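Local coordinates for protein NUDIX hydrolase (PDB 4KTB) that belongs to the Nudix hydrolase superfamily and possibly splits diadenosine tetraphosphate asymmetrically, although its function has not been established, at residues A[42-47]-A[73-78]; A[59-64]-A[153-158]; A[111-116]-A[135-140]. All blocks are in the same frame, centred on the assembly; numbering follows the deposited sequence.

Contact 1 of 3, residues A[42-47]-A[73-78]; sequences VDAVPV and ALVSGR. With NA (sodium ion), chain E.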
ATOM      1  N   VAL A  42     -17.664  -1.467  -0.150  1.00 11.49           N
ATOM      2  CA  VAL A  42     -16.489  -2.247  -0.533  1.00 10.30           C
ATOM      3  C   VAL A  42     -16.629  -2.748  -1.965  1.00 10.47           C
ATOM      4  O   VAL A  42     -17.739  -2.978  -2.447  1.00  5.19           O
ATOM      5  CB  VAL A  42     -16.233  -3.481   0.393  1.00 10.95           C
ATOM      6  CG1 VAL A  42     -15.730  -3.062   1.779  1.00  6.38           C
ATOM      7  CG2 VAL A  42     -17.483  -4.352   0.494  1.00 12.42           C
ATOM      8  N   ASP A  43     -15.488  -2.900  -2.628  1.00  8.89           N
ATOM      9  CA  ASP A  43     -15.416  -3.629  -3.878  1.00 10.33           C
ATOM     10  C   ASP A  43     -14.403  -4.733  -3.686  1.00 10.97           C
ATOM     11  O   ASP A  43     -13.335  -4.515  -3.097  1.00 11.47           O
ATOM     12  CB  ASP A  43     -14.967  -2.728  -5.033  1.00 13.99           C
ATOM     13  CG  ASP A  43     -16.067  -1.810  -5.530  1.00 18.02           C
ATOM     14  OD1 ASP A  43     -16.892  -2.262  -6.337  1.00 18.32           O
ATOM     15  OD2 ASP A  43     -16.098  -0.629  -5.129  1.00 19.72           O
ATOM     16  N   ALA A  44     -14.754  -5.923  -4.151  1.00  9.63           N
ATOM     17  CA  ALA A  44     -13.835  -7.044  -4.126  1.00  7.59           C
ATOM     18  C   ALA A  44     -13.644  -7.502  -5.552  1.00  6.92           C
ATOM     19  O   ALA A  44     -14.618  -7.789  -6.236  1.00 13.18           O
ATOM     20  CB  ALA A  44     -14.395  -8.161  -3.291  1.00 10.22           C
ATOM     21  N   VAL A  45     -12.393  -7.566  -5.996  1.00  8.90           N
ATOM     22  CA  VAL A  45     -12.071  -8.153  -7.292  1.00 12.59           C
ATOM     23  C   VAL A  45     -11.731  -9.628  -7.075  1.00 10.44           C
ATOM     24  O   VAL A  45     -10.722  -9.958  -6.441  1.00  8.37           O
ATOM     25  CB  VAL A  45     -10.926  -7.414  -8.002  1.00 13.98           C
ATOM     26  CG1 VAL A  45     -10.399  -8.239  -9.141  1.00 17.61           C
ATOM     27  CG2 VAL A  45     -11.398  -6.095  -8.548  1.00 14.56           C
ATOM     28  N   PRO A  46     -12.599 -10.522  -7.576  1.00 12.24           N
ATOM     29  CA  PRO A  46     -12.426 -11.948  -7.278  1.00 14.05           C
ATOM     30  C   PRO A  46     -11.477 -12.594  -8.273  1.00 12.04           C
ATOM     31  O   PRO A  46     -11.696 -12.485  -9.492  1.00 11.13           O
ATOM     32  CB  PRO A  46     -13.842 -12.519  -7.457  1.00  9.67           C
ATOM     33  CG  PRO A  46     -14.765 -11.287  -7.575  1.00 11.92           C
ATOM     34  CD  PRO A  46     -13.903 -10.251  -8.201  1.00 12.46           C
ATOM     35  N   VAL A  47     -10.436 -13.257  -7.774  1.00 13.33           N
ATOM     36  CA  VAL A  47      -9.413 -13.788  -8.670  1.00 17.44           C
ATOM     37  C   VAL A  47      -9.016 -15.224  -8.390  1.00 18.97           C
ATOM     38  O   VAL A  47      -9.157 -15.723  -7.273  1.00 17.96           O
ATOM     39  CB  VAL A  47      -8.128 -12.929  -8.652  1.00 16.65           C
ATOM     40  CG1 VAL A  47      -8.448 -11.459  -8.836  1.00 16.89           C
ATOM     41  CG2 VAL A  47      -7.352 -13.144  -7.360  1.00 14.25           C
ATOM     42  N   ALA A  73     -20.064  -7.181 -13.486  1.00 16.87           N
ATOM     43  CA  ALA A  73     -19.867  -6.521 -12.194  1.00 19.78           C
ATOM     44  C   ALA A  73     -18.835  -7.181 -11.293  1.00 18.35           C
ATOM     45  O   ALA A  73     -18.731  -8.405 -11.236  1.00 14.22           O
ATOM     46  CB  ALA A  73     -21.193  -6.408 -11.443  1.00 20.50           C
ATOM     47  N   LEU A  74     -18.099  -6.344 -10.568  1.00 18.34           N
ATOM     48  CA  LEU A  74     -17.256  -6.793  -9.475  1.00 17.30           C
ATOM     49  C   LEU A  74     -18.136  -7.190  -8.292  1.00 17.44           C
ATOM     50  O   LEU A  74     -19.362  -7.123  -8.355  1.00 16.53           O
ATOM     51  CB  LEU A  74     -16.317  -5.663  -9.066  1.00 10.96           C
ATOM     52  CG  LEU A  74     -15.436  -5.173 -10.214  1.00 11.31           C
ATOM     53  CD1 LEU A  74     -14.629  -3.946  -9.813  1.00 10.69           C
ATOM     54  CD2 LEU A  74     -14.502  -6.267 -10.614  1.00 11.15           C
ATOM     55  N   VAL A  75     -17.518  -7.607  -7.201  1.00 16.32           N
ATOM     56  CA  VAL A  75     -18.289  -7.876  -6.004  1.00 13.77           C
ATOM     57  C   VAL A  75     -18.283  -6.605  -5.156  1.00 16.43           C
ATOM     58  O   VAL A  75     -17.227  -6.132  -4.741  1.00 15.66           O
ATOM     59  CB  VAL A  75     -17.732  -9.091  -5.263  1.00 15.50           C
ATOM     60  CG1 VAL A  75     -18.293  -9.184  -3.834  1.00 13.02           C
ATOM     61  CG2 VAL A  75     -18.022 -10.362  -6.074  1.00 10.54           C
ATOM     62  N   SER A  76     -19.466  -6.040  -4.930  1.00 10.94           N
ATOM     63  CA  SER A  76     -19.560  -4.665  -4.457  1.00 10.99           C
ATOM     64  C   SER A  76     -20.788  -4.415  -3.592  1.00 11.87           C
ATOM     65  O   SER A  76     -21.875  -4.911  -3.875  1.00 12.94           O
ATOM     66  CB  SER A  76     -19.583  -3.715  -5.656  1.00 32.11           C
ATOM     67  OG  SER A  76     -19.825  -2.381  -5.253  1.00 33.95           O
ATOM     68  N   GLY A  77     -20.615  -3.629  -2.539  1.00 11.59           N
ATOM     69  CA  GLY A  77     -21.739  -3.327  -1.686  1.00 12.64           C
ATOM     70  C   GLY A  77     -21.404  -2.541  -0.439  1.00 12.35           C
ATOM     71  O   GLY A  77     -20.240  -2.317  -0.100  1.00 11.19           O
ATOM     72  N   ARG A  78     -22.462  -2.151   0.252  1.00 13.60           N
ATOM     73  CA  ARG A  78     -22.399  -1.249   1.379  1.00 13.88           C
ATOM     74  C   ARG A  78     -21.812  -1.953   2.591  1.00 15.98           C
ATOM     75  O   ARG A  78     -21.934  -3.167   2.727  1.00 14.11           O
ATOM     76  CB  ARG A  78     -23.821  -0.781   1.678  1.00 17.03           C
ATOM     77  CG  ARG A  78     -23.935   0.395   2.619  1.00 27.42           C
ATOM     78  CD  ARG A  78     -25.391   0.851   2.708  1.00 37.37           C
ATOM     79  NE  ARG A  78     -26.247  -0.121   3.392  1.00 43.36           N
ATOM     80  CZ  ARG A  78     -26.439  -0.151   4.709  1.00 44.03           C
ATOM     81  NH1 ARG A  78     -25.831   0.733   5.493  1.00 43.87           N
ATOM     82  NH2 ARG A  78     -27.234  -1.068   5.246  1.00 42.73           N
TER
HETATM   83 NA    NA E 201     -23.654  -6.107  -4.648  1.00 20.42          NA
HETATM   84  O   HOH W   1     -22.157  -6.781  -6.352  1.00 23.33           O
HETATM   85  O   HOH W   2     -23.086  -7.637  -3.009  1.00 10.41           O
HETATM   86  O   HOH W   3     -23.868  -4.766  -6.473  1.00 22.59           O
HETATM   87  O   HOH W   4     -24.795  -8.292  -6.083  1.00 35.04           O
HETATM   88  O   HOH W   5     -25.345  -5.102  -3.273  1.00 13.65           O
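The carboxylate of Asp43 is the flat side-chain group of this contact, and it meets Ser76 through one oxygen: OD1 lies 3.1 Å from Ser76 OG, a weak hydrogen bond whose proton is not settled, another acceptor being within reach of the hydroxyl. The stronger partners of the group are at OD2, which takes hydrogen bonds from Ser135 and Tyr117. Asp43 CG, anti to the carbonyl carbon (chi1 -76°), comes within 3.8 Å of Ser76 OG. On this same side of the sheet Val45 CG2 meets Leu74 CD2 at 3.7 Å, the two side chains crossing obliquely beneath helix 176-186.

On the other side the contacts between the two strands are apolar. Ala44 CB faces Val75 CB, and one branch of Val75, CG2, reaches CG of the Pro46 ring at 3.7 Å; Val42 packs against helix 85-97. Between the faces run paired antiparallel backbones, at 166° to each other. Val42 N to Gly77 O measures 2.7 Å and Ala44 N to Val75 O 2.6 Å, and each pair has its return bond.

Ser76 O looks away from Asp43 and binds a sodium ion at 2.3 Å. Five waters surround the ion, one of them more distant, and another accepts from Ser76 N at 3.1 Å. The ion thus marks the outer edge of strand 75-78. A strand that pairs at the core of the sheet and then leads into helix 85-97 is consistent with the entry to the loop-helix-loop of a Nudix fold, and the sequence with Gly77 being the first glycine of a divergent Nudix box.

Contact 2 of 3, residues A[59-64]-A[153-158]; sequences GLLLRA and LELTWL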
ATOM      1  N   GLY A  59     -12.807 -12.931 -11.782  1.00 14.51           N
ATOM      2  CA  GLY A  59     -14.188 -13.364 -11.887  1.00 13.73           C
ATOM      3  C   GLY A  59     -15.167 -12.217 -12.055  1.00 14.39           C
ATOM      4  O   GLY A  59     -15.353 -11.430 -11.130  1.00 16.84           O
ATOM      5  N   LEU A  60     -15.800 -12.130 -13.222  1.00 17.63           N
ATOM      6  CA  LEU A  60     -16.837 -11.126 -13.470  1.00 18.26           C
ATOM      7  C   LEU A  60     -18.218 -11.763 -13.441  1.00 17.53           C
ATOM      8  O   LEU A  60     -18.447 -12.796 -14.066  1.00 14.32           O
ATOM      9  CB  LEU A  60     -16.637 -10.444 -14.831  1.00 20.32           C
ATOM     10  CG  LEU A  60     -15.315  -9.721 -15.071  1.00 20.27           C
ATOM     11  CD1 LEU A  60     -15.353  -8.958 -16.375  1.00 18.95           C
ATOM     12  CD2 LEU A  60     -15.041  -8.780 -13.915  1.00 18.56           C
ATOM     13  N   LEU A  61     -19.134 -11.135 -12.714  1.00 17.73           N
ATOM     14  CA  LEU A  61     -20.513 -11.591 -12.657  1.00 13.53           C
ATOM     15  C   LEU A  61     -21.236 -11.007 -13.845  1.00 19.56           C
ATOM     16  O   LEU A  61     -20.953  -9.887 -14.251  1.00 20.84           O
ATOM     17  CB  LEU A  61     -21.162 -11.092 -11.371  1.00 13.17           C
ATOM     18  CG  LEU A  61     -20.489 -11.588 -10.094  1.00 12.25           C
ATOM     19  CD1 LEU A  61     -20.986 -10.827  -8.891  1.00 11.53           C
ATOM     20  CD2 LEU A  61     -20.788 -13.056  -9.936  1.00 13.19           C
ATOM     21  N   LEU A  62     -22.166 -11.754 -14.417  1.00 18.61           N
ATOM     22  CA  LEU A  62     -23.021 -11.189 -15.449  1.00 19.34           C
ATOM     23  C   LEU A  62     -24.418 -10.958 -14.877  1.00 21.02           C
ATOM     24  O   LEU A  62     -24.953 -11.812 -14.166  1.00 21.79           O
ATOM     25  CB  LEU A  62     -23.108 -12.128 -16.648  1.00 22.00           C
ATOM     26  CG  LEU A  62     -24.024 -11.658 -17.781  1.00 24.61           C
ATOM     27  CD1 LEU A  62     -23.261 -10.792 -18.786  1.00 18.62           C
ATOM     28  CD2 LEU A  62     -24.686 -12.847 -18.467  1.00 29.39           C
ATOM     29  N   ARG A  63     -25.007  -9.803 -15.172  1.00 20.85           N
ATOM     30  CA  ARG A  63     -26.379  -9.541 -14.753  1.00 24.54           C
ATOM     31  C   ARG A  63     -27.074  -8.479 -15.587  1.00 25.71           C
ATOM     32  O   ARG A  63     -26.496  -7.931 -16.522  1.00 28.30           O
ATOM     33  CB  ARG A  63     -26.468  -9.202 -13.253  1.00 28.01           C
ATOM     34  CG  ARG A  63     -25.783  -7.923 -12.778  1.00 29.16           C
ATOM     35  CD  ARG A  63     -26.200  -7.658 -11.323  1.00 35.08           C
ATOM     36  NE  ARG A  63     -25.300  -6.766 -10.593  1.00 38.57           N
ATOM     37  CZ  ARG A  63     -24.719  -7.058  -9.430  1.00 39.77           C
ATOM     38  NH1 ARG A  63     -24.933  -8.223  -8.842  1.00 43.23           N
ATOM     39  NH2 ARG A  63     -23.921  -6.177  -8.850  1.00 36.73           N
ATOM     40  N   ALA A  64     -28.330  -8.214 -15.256  1.00 23.41           N
ATOM     41  CA  ALA A  64     -29.086  -7.184 -15.940  1.00 18.56           C
ATOM     42  C   ALA A  64     -28.830  -5.840 -15.276  1.00 26.59           C
ATOM     43  O   ALA A  64     -28.590  -5.753 -14.056  1.00 23.08           O
ATOM     44  CB  ALA A  64     -30.563  -7.504 -15.916  1.00 19.83           C
ATOM     45  N   LEU A 153     -26.628 -13.586 -13.101  1.00 16.81           N
ATOM     46  CA  LEU A 153     -26.958 -14.544 -14.142  1.00 18.11           C
ATOM     47  C   LEU A 153     -25.841 -15.544 -14.404  1.00 17.94           C
ATOM     48  O   LEU A 153     -26.091 -16.703 -14.713  1.00 19.12           O
ATOM     49  CB  LEU A 153     -27.329 -13.795 -15.420  1.00 21.90           C
ATOM     50  CG  LEU A 153     -28.639 -13.020 -15.255  1.00 23.71           C
ATOM     51  CD1 LEU A 153     -28.839 -12.021 -16.374  1.00 20.47           C
ATOM     52  CD2 LEU A 153     -29.836 -13.976 -15.182  1.00 25.40           C
ATOM     53  N   GLU A 154     -24.602 -15.105 -14.247  1.00 29.76           N
ATOM     54  CA  GLU A 154     -23.469 -15.944 -14.605  1.00 32.00           C
ATOM     55  C   GLU A 154     -22.211 -15.431 -13.924  1.00 29.60           C
ATOM     56  O   GLU A 154     -22.189 -14.308 -13.448  1.00 16.98           O
ATOM     57  CB  GLU A 154     -23.287 -15.933 -16.125  1.00 36.32           C
ATOM     58  CG  GLU A 154     -22.531 -17.131 -16.681  1.00 43.29           C
ATOM     59  CD  GLU A 154     -23.428 -18.319 -17.024  1.00 51.22           C
ATOM     60  OE1 GLU A 154     -23.425 -18.730 -18.204  1.00 56.12           O
ATOM     61  OE2 GLU A 154     -24.119 -18.852 -16.125  1.00 51.50           O
ATOM     62  N   LEU A 155     -21.177 -16.262 -13.874  1.00 18.13           N
ATOM     63  CA  LEU A 155     -19.875 -15.857 -13.371  1.00 21.52           C
ATOM     64  C   LEU A 155     -18.832 -16.162 -14.437  1.00 23.10           C
ATOM     65  O   LEU A 155     -18.747 -17.290 -14.922  1.00 21.88           O
ATOM     66  CB  LEU A 155     -19.542 -16.612 -12.089  1.00 21.10           C
ATOM     67  CG  LEU A 155     -18.111 -16.425 -11.594  1.00 21.30           C
ATOM     68  CD1 LEU A 155     -17.895 -14.995 -11.162  1.00 17.50           C
ATOM     69  CD2 LEU A 155     -17.840 -17.377 -10.448  1.00 21.60           C
ATOM     70  N   THR A 156     -18.040 -15.164 -14.814  1.00 22.21           N
ATOM     71  CA  THR A 156     -17.098 -15.353 -15.915  1.00 24.63           C
ATOM     72  C   THR A 156     -15.649 -15.258 -15.444  1.00 23.76           C
ATOM     73  O   THR A 156     -15.240 -14.251 -14.865  1.00 25.32           O
ATOM     74  CB  THR A 156     -17.319 -14.335 -17.045  1.00 26.35           C
ATOM     75  OG1 THR A 156     -18.724 -14.168 -17.286  1.00 29.07           O
ATOM     76  CG2 THR A 156     -16.645 -14.822 -18.312  1.00 27.84           C
ATOM     77  N   TRP A 157     -14.876 -16.311 -15.683  1.00 23.75           N
ATOM     78  CA  TRP A 157     -13.461 -16.283 -15.359  1.00 21.23           C
ATOM     79  C   TRP A 157     -12.669 -15.976 -16.613  1.00 24.23           C
ATOM     80  O   TRP A 157     -12.720 -16.720 -17.589  1.00 28.09           O
ATOM     81  CB  TRP A 157     -13.027 -17.612 -14.767  1.00 18.50           C
ATOM     82  CG  TRP A 157     -13.616 -17.858 -13.418  1.00 17.99           C
ATOM     83  CD1 TRP A 157     -14.680 -18.658 -13.117  1.00 20.26           C
ATOM     84  CD2 TRP A 157     -13.191 -17.276 -12.181  1.00 17.40           C
ATOM     85  NE1 TRP A 157     -14.932 -18.622 -11.764  1.00 19.21           N
ATOM     86  CE2 TRP A 157     -14.032 -17.773 -11.169  1.00 18.12           C
ATOM     87  CE3 TRP A 157     -12.177 -16.381 -11.829  1.00 18.36           C
ATOM     88  CZ2 TRP A 157     -13.882 -17.411  -9.828  1.00 16.48           C
ATOM     89  CZ3 TRP A 157     -12.038 -16.018 -10.507  1.00 17.92           C
ATOM     90  CH2 TRP A 157     -12.878 -16.534  -9.520  1.00 17.10           C
ATOM     91  N   LEU A 158     -11.939 -14.872 -16.576  1.00 22.90           N
ATOM     92  CA  LEU A 158     -11.227 -14.391 -17.747  1.00 24.67           C
ATOM     93  C   LEU A 158      -9.770 -14.157 -17.405  1.00 24.37           C
ATOM     94  O   LEU A 158      -9.461 -13.769 -16.282  1.00 21.98           O
ATOM     95  CB  LEU A 158     -11.832 -13.071 -18.188  1.00 24.79           C
ATOM     96  CG  LEU A 158     -13.334 -13.077 -18.398  1.00 23.11           C
ATOM     97  CD1 LEU A 158     -13.874 -11.708 -18.064  1.00 24.85           C
ATOM     98  CD2 LEU A 158     -13.629 -13.441 -19.834  1.00 25.72           C
TER
HETATM   99  O   HOH W   6     -19.675 -12.051 -16.609  1.00  9.70           O
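Leu153 reaches across to the end of strand 55-64 and can be followed atom by atom. Its CB sits 3.3 Å from Leu62 O; CG, held beside its own backbone N (chi1 -67°), remains near that same oxygen and Arg63 CA; the tip CD1 then passes on to Arg63 CA at 3.9 Å and Ala64 N at 4.0 Å. The tip thus lies against the backbone of Arg63 and Ala64, while CB also meets Leu62 CD2, more distantly, and Met70 packs on the same side chain.

The backbone explains this placement. Leu62 O accepts from Leu153 N at 2.7 Å, with the donor nearly in line with the carbonyl, while Glu154 N makes only a weak bond to the same oxygen. In return, Leu62 N donates to Glu154 O from well above the carbonyl plane (41° out of it).

Farther along, regular pairing resumes. Leu60 and Leu158 meet at about a right angle, CD1 to CD1 at 3.6 Å, with Ile168 packing on both. On the opposite face Leu61 CD2 meets Leu155 CD1 at 3.7 Å. Beyond them Gly59 CA lies over one face of the Trp157 indole, 3.9 Å from the centroid of the six-membered ring and 22° off its normal, a CH-pi contact that depends on glycine having no CB, which would press against the ring. Arg48 makes a cation-pi contact with the same indole.

Two residues, Leu153 and Glu154, facing the single residue Leu62 across antiparallel strands define a classic beta bulge, here between strand 55-64 and segment 153-158 of the Nudix sheet.

Contact 3 of 3, residues A[111-116]-A[135-140]; sequences PFTVAE and SLAYIV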
ATOM      1  N   PRO A 111      -6.726  -0.947   1.434  1.00  6.88           N
ATOM      2  CA  PRO A 111      -7.199  -1.380   0.118  1.00  9.05           C
ATOM      3  C   PRO A 111      -6.164  -1.063  -0.928  1.00  7.33           C
ATOM      4  O   PRO A 111      -5.224  -0.328  -0.656  1.00  5.45           O
ATOM      5  CB  PRO A 111      -8.439  -0.520  -0.109  1.00  7.37           C
ATOM      6  CG  PRO A 111      -8.124   0.753   0.614  1.00  4.59           C
ATOM      7  CD  PRO A 111      -7.323   0.336   1.843  1.00  5.80           C
ATOM      8  N   PHE A 112      -6.329  -1.602  -2.121  1.00  7.90           N
ATOM      9  CA  PHE A 112      -5.402  -1.234  -3.157  1.00  9.43           C
ATOM     10  C   PHE A 112      -5.758   0.147  -3.691  1.00 10.96           C
ATOM     11  O   PHE A 112      -4.929   0.816  -4.303  1.00  7.27           O
ATOM     12  CB  PHE A 112      -5.343  -2.300  -4.248  1.00 14.60           C
ATOM     13  CG  PHE A 112      -6.459  -2.227  -5.244  1.00 18.74           C
ATOM     14  CD1 PHE A 112      -6.371  -1.397  -6.353  1.00 19.06           C
ATOM     15  CD2 PHE A 112      -7.575  -3.023  -5.098  1.00 19.73           C
ATOM     16  CE1 PHE A 112      -7.391  -1.343  -7.276  1.00 21.49           C
ATOM     17  CE2 PHE A 112      -8.598  -2.976  -6.020  1.00 21.23           C
ATOM     18  CZ  PHE A 112      -8.506  -2.136  -7.109  1.00 20.56           C
ATOM     19  N   THR A 113      -6.986   0.586  -3.452  1.00  5.25           N
ATOM     20  CA  THR A 113      -7.379   1.944  -3.821  1.00  6.20           C
ATOM     21  C   THR A 113      -8.664   2.284  -3.132  1.00  8.64           C
ATOM     22  O   THR A 113      -9.252   1.452  -2.457  1.00  8.56           O
ATOM     23  CB  THR A 113      -7.621   2.142  -5.344  1.00  8.29           C
ATOM     24  OG1 THR A 113      -7.685   3.537  -5.632  1.00  8.42           O
ATOM     25  CG2 THR A 113      -8.948   1.554  -5.756  1.00  9.51           C
ATOM     26  N   VAL A 114      -9.079   3.527  -3.301  1.00 12.29           N
ATOM     27  CA  VAL A 114     -10.388   3.953  -2.888  1.00  6.43           C
ATOM     28  C   VAL A 114     -11.098   4.505  -4.111  1.00  4.74           C
ATOM     29  O   VAL A 114     -10.593   5.396  -4.779  1.00 19.11           O
ATOM     30  CB  VAL A 114     -10.320   5.005  -1.802  1.00  4.31           C
ATOM     31  CG1 VAL A 114     -11.716   5.475  -1.456  1.00  4.24           C
ATOM     32  CG2 VAL A 114      -9.617   4.453  -0.559  1.00  4.21           C
ATOM     33  N   ALA A 115     -12.262   3.943  -4.410  1.00  4.84           N
ATOM     34  CA  ALA A 115     -13.041   4.335  -5.582  1.00  5.23           C
ATOM     35  C   ALA A 115     -14.218   5.182  -5.115  1.00 11.16           C
ATOM     36  O   ALA A 115     -15.081   4.706  -4.359  1.00 12.10           O
ATOM     37  CB  ALA A 115     -13.548   3.120  -6.318  1.00  8.32           C
ATOM     38  N   GLU A 116     -14.259   6.425  -5.573  1.00  5.45           N
ATOM     39  CA  GLU A 116     -15.250   7.355  -5.102  1.00  5.54           C
ATOM     40  C   GLU A 116     -16.300   7.552  -6.174  1.00  6.15           C
ATOM     41  O   GLU A 116     -16.132   8.350  -7.090  1.00 10.48           O
ATOM     42  CB  GLU A 116     -14.551   8.649  -4.713  1.00  5.46           C
ATOM     43  CG  GLU A 116     -13.386   8.374  -3.778  1.00  6.47           C
ATOM     44  CD  GLU A 116     -12.562   9.602  -3.413  1.00 10.23           C
ATOM     45  OE1 GLU A 116     -11.336   9.450  -3.245  1.00 10.66           O
ATOM     46  OE2 GLU A 116     -13.126  10.708  -3.266  1.00  6.75           O
ATOM     47  N   SER A 135     -15.662   3.774  -1.763  1.00  8.71           N
ATOM     48  CA  SER A 135     -15.466   2.340  -1.685  1.00 12.09           C
ATOM     49  C   SER A 135     -14.020   1.909  -1.498  1.00 11.09           C
ATOM     50  O   SER A 135     -13.143   2.303  -2.265  1.00 13.61           O
ATOM     51  CB  SER A 135     -16.025   1.665  -2.931  1.00  4.95           C
ATOM     52  OG  SER A 135     -16.068   0.271  -2.733  1.00  5.02           O
ATOM     53  N   LEU A 136     -13.793   1.059  -0.499  1.00  8.52           N
ATOM     54  CA  LEU A 136     -12.483   0.450  -0.268  1.00  9.54           C
ATOM     55  C   LEU A 136     -12.365  -0.818  -1.096  1.00  9.52           C
ATOM     56  O   LEU A 136     -13.105  -1.784  -0.889  1.00 11.75           O
ATOM     57  CB  LEU A 136     -12.306   0.101   1.208  1.00 12.44           C
ATOM     58  CG  LEU A 136     -12.353   1.300   2.143  1.00 10.38           C
ATOM     59  CD1 LEU A 136     -12.338   0.858   3.595  1.00 12.43           C
ATOM     60  CD2 LEU A 136     -11.179   2.196   1.877  1.00 11.94           C
ATOM     61  N   ALA A 137     -11.438  -0.813  -2.045  1.00  8.03           N
ATOM     62  CA  ALA A 137     -11.403  -1.873  -3.033  1.00  8.28           C
ATOM     63  C   ALA A 137     -10.319  -2.862  -2.689  1.00 10.50           C
ATOM     64  O   ALA A 137      -9.219  -2.478  -2.311  1.00  9.70           O
ATOM     65  CB  ALA A 137     -11.200  -1.310  -4.427  1.00  5.27           C
ATOM     66  N   TYR A 138     -10.633  -4.142  -2.818  1.00  5.54           N
ATOM     67  CA  TYR A 138      -9.634  -5.161  -2.582  1.00  5.87           C
ATOM     68  C   TYR A 138      -9.648  -6.205  -3.680  1.00 12.38           C
ATOM     69  O   TYR A 138     -10.679  -6.481  -4.282  1.00 13.98           O
ATOM     70  CB  TYR A 138      -9.863  -5.839  -1.229  1.00 11.10           C
ATOM     71  CG  TYR A 138      -9.909  -4.907  -0.038  1.00  6.59           C
ATOM     72  CD1 TYR A 138     -11.077  -4.243   0.287  1.00  7.93           C
ATOM     73  CD2 TYR A 138      -8.797  -4.713   0.773  1.00  8.27           C
ATOM     74  CE1 TYR A 138     -11.145  -3.406   1.372  1.00  6.86           C
ATOM     75  CE2 TYR A 138      -8.854  -3.865   1.877  1.00  7.91           C
ATOM     76  CZ  TYR A 138     -10.044  -3.216   2.161  1.00  7.90           C
ATOM     77  OH  TYR A 138     -10.160  -2.372   3.227  1.00  7.67           O
ATOM     78  N   ILE A 139      -8.482  -6.775  -3.945  1.00 13.44           N
ATOM     79  CA  ILE A 139      -8.390  -7.979  -4.749  1.00 10.17           C
ATOM     80  C   ILE A 139      -8.558  -9.171  -3.814  1.00 11.67           C
ATOM     81  O   ILE A 139      -7.797  -9.328  -2.847  1.00 11.10           O
ATOM     82  CB  ILE A 139      -7.019  -8.090  -5.399  1.00 10.75           C
ATOM     83  CG1 ILE A 139      -6.857  -7.031  -6.485  1.00  7.80           C
ATOM     84  CG2 ILE A 139      -6.814  -9.461  -6.006  1.00 15.06           C
ATOM     85  CD1 ILE A 139      -5.437  -6.916  -6.976  1.00 18.24           C
ATOM     86  N   VAL A 140      -9.535 -10.023  -4.104  1.00  7.87           N
ATOM     87  CA  VAL A 140      -9.802 -11.164  -3.243  1.00 14.77           C
ATOM     88  C   VAL A 140      -9.637 -12.495  -3.982  1.00 14.54           C
ATOM     89  O   VAL A 140     -10.426 -12.830  -4.871  1.00 13.98           O
ATOM     90  CB  VAL A 140     -11.189 -11.094  -2.596  1.00 13.49           C
ATOM     91  CG1 VAL A 140     -11.334 -12.224  -1.579  1.00 12.84           C
ATOM     92  CG2 VAL A 140     -11.416  -9.740  -1.921  1.00 11.93           C
TER
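Pro111 packs against Tyr138 and Leu136 where two antiparallel strands of the Nudix sheet, 113-118 and 133-141, begin to diverge. Here the side chains are tightly packed. Pro111 CB stands over one face of the Tyr138 ring, 4.0 Å from the centroid and 18° off the normal, a CH-pi contact, and is only 3.0 Å from Ala137 O. Pro111 CG touches Leu136 CD2 at 3.6 Å; that methyl also meets Val114 CG2, the valine and leucine lying side by side and pointing the same way. An alanine in place of Tyr138 would probably leave Pro111 CB without the ring beneath it and Pro109 O without its hydroxyl partner.

The backbone pairing follows the reverse trend. It is firmer at the other end, where Ala115 N and Ser135 N each bond the other residue's carbonyl at 2.8 Å, and looser toward Phe112: Ala137 N to Thr113 O stretches to 3.2 Å, and Phe112 N reaches Ala137 O with an N-H...O angle of 144°. Looser still is the margin at partly exposed Ile139, whose CG1 is 4.3 Å from Phe112 CD2.

Pro111 packs on Pro111 of the second subunit and Leu136 on Leu136 of that subunit, so this end of the sheet lies at a subunit interface. Phe112 CG sits between its own N and carbonyl carbon (chi1 81°); the ring has Tyr138 CA at its edge, and CE2 comes to 3.5 Å from Ala137 CB.

From the N terminus, strand 39-49 contributes 42-47 and strand 55-64 contributes 59-64 before 73-78 returns to close the first loop at contact 1. Contact 2 opens inside that loop but closes only at 153-158, so the two cross; Pro46 O and Gly59 N join them by a probable hydrogen bond. Contact 3 follows contact 1 in series and nests wholly inside the long loop closed by contact 2. Its strand 133-141 runs parallel beside 39-49, with Asp43 and Ser135 bridging contacts 1 and 3. Contacts 2 and 3, their centres about 20 Å apart, lie on opposite sides of the chain's centre, with strand 39-49 linking them through one mixed sheet.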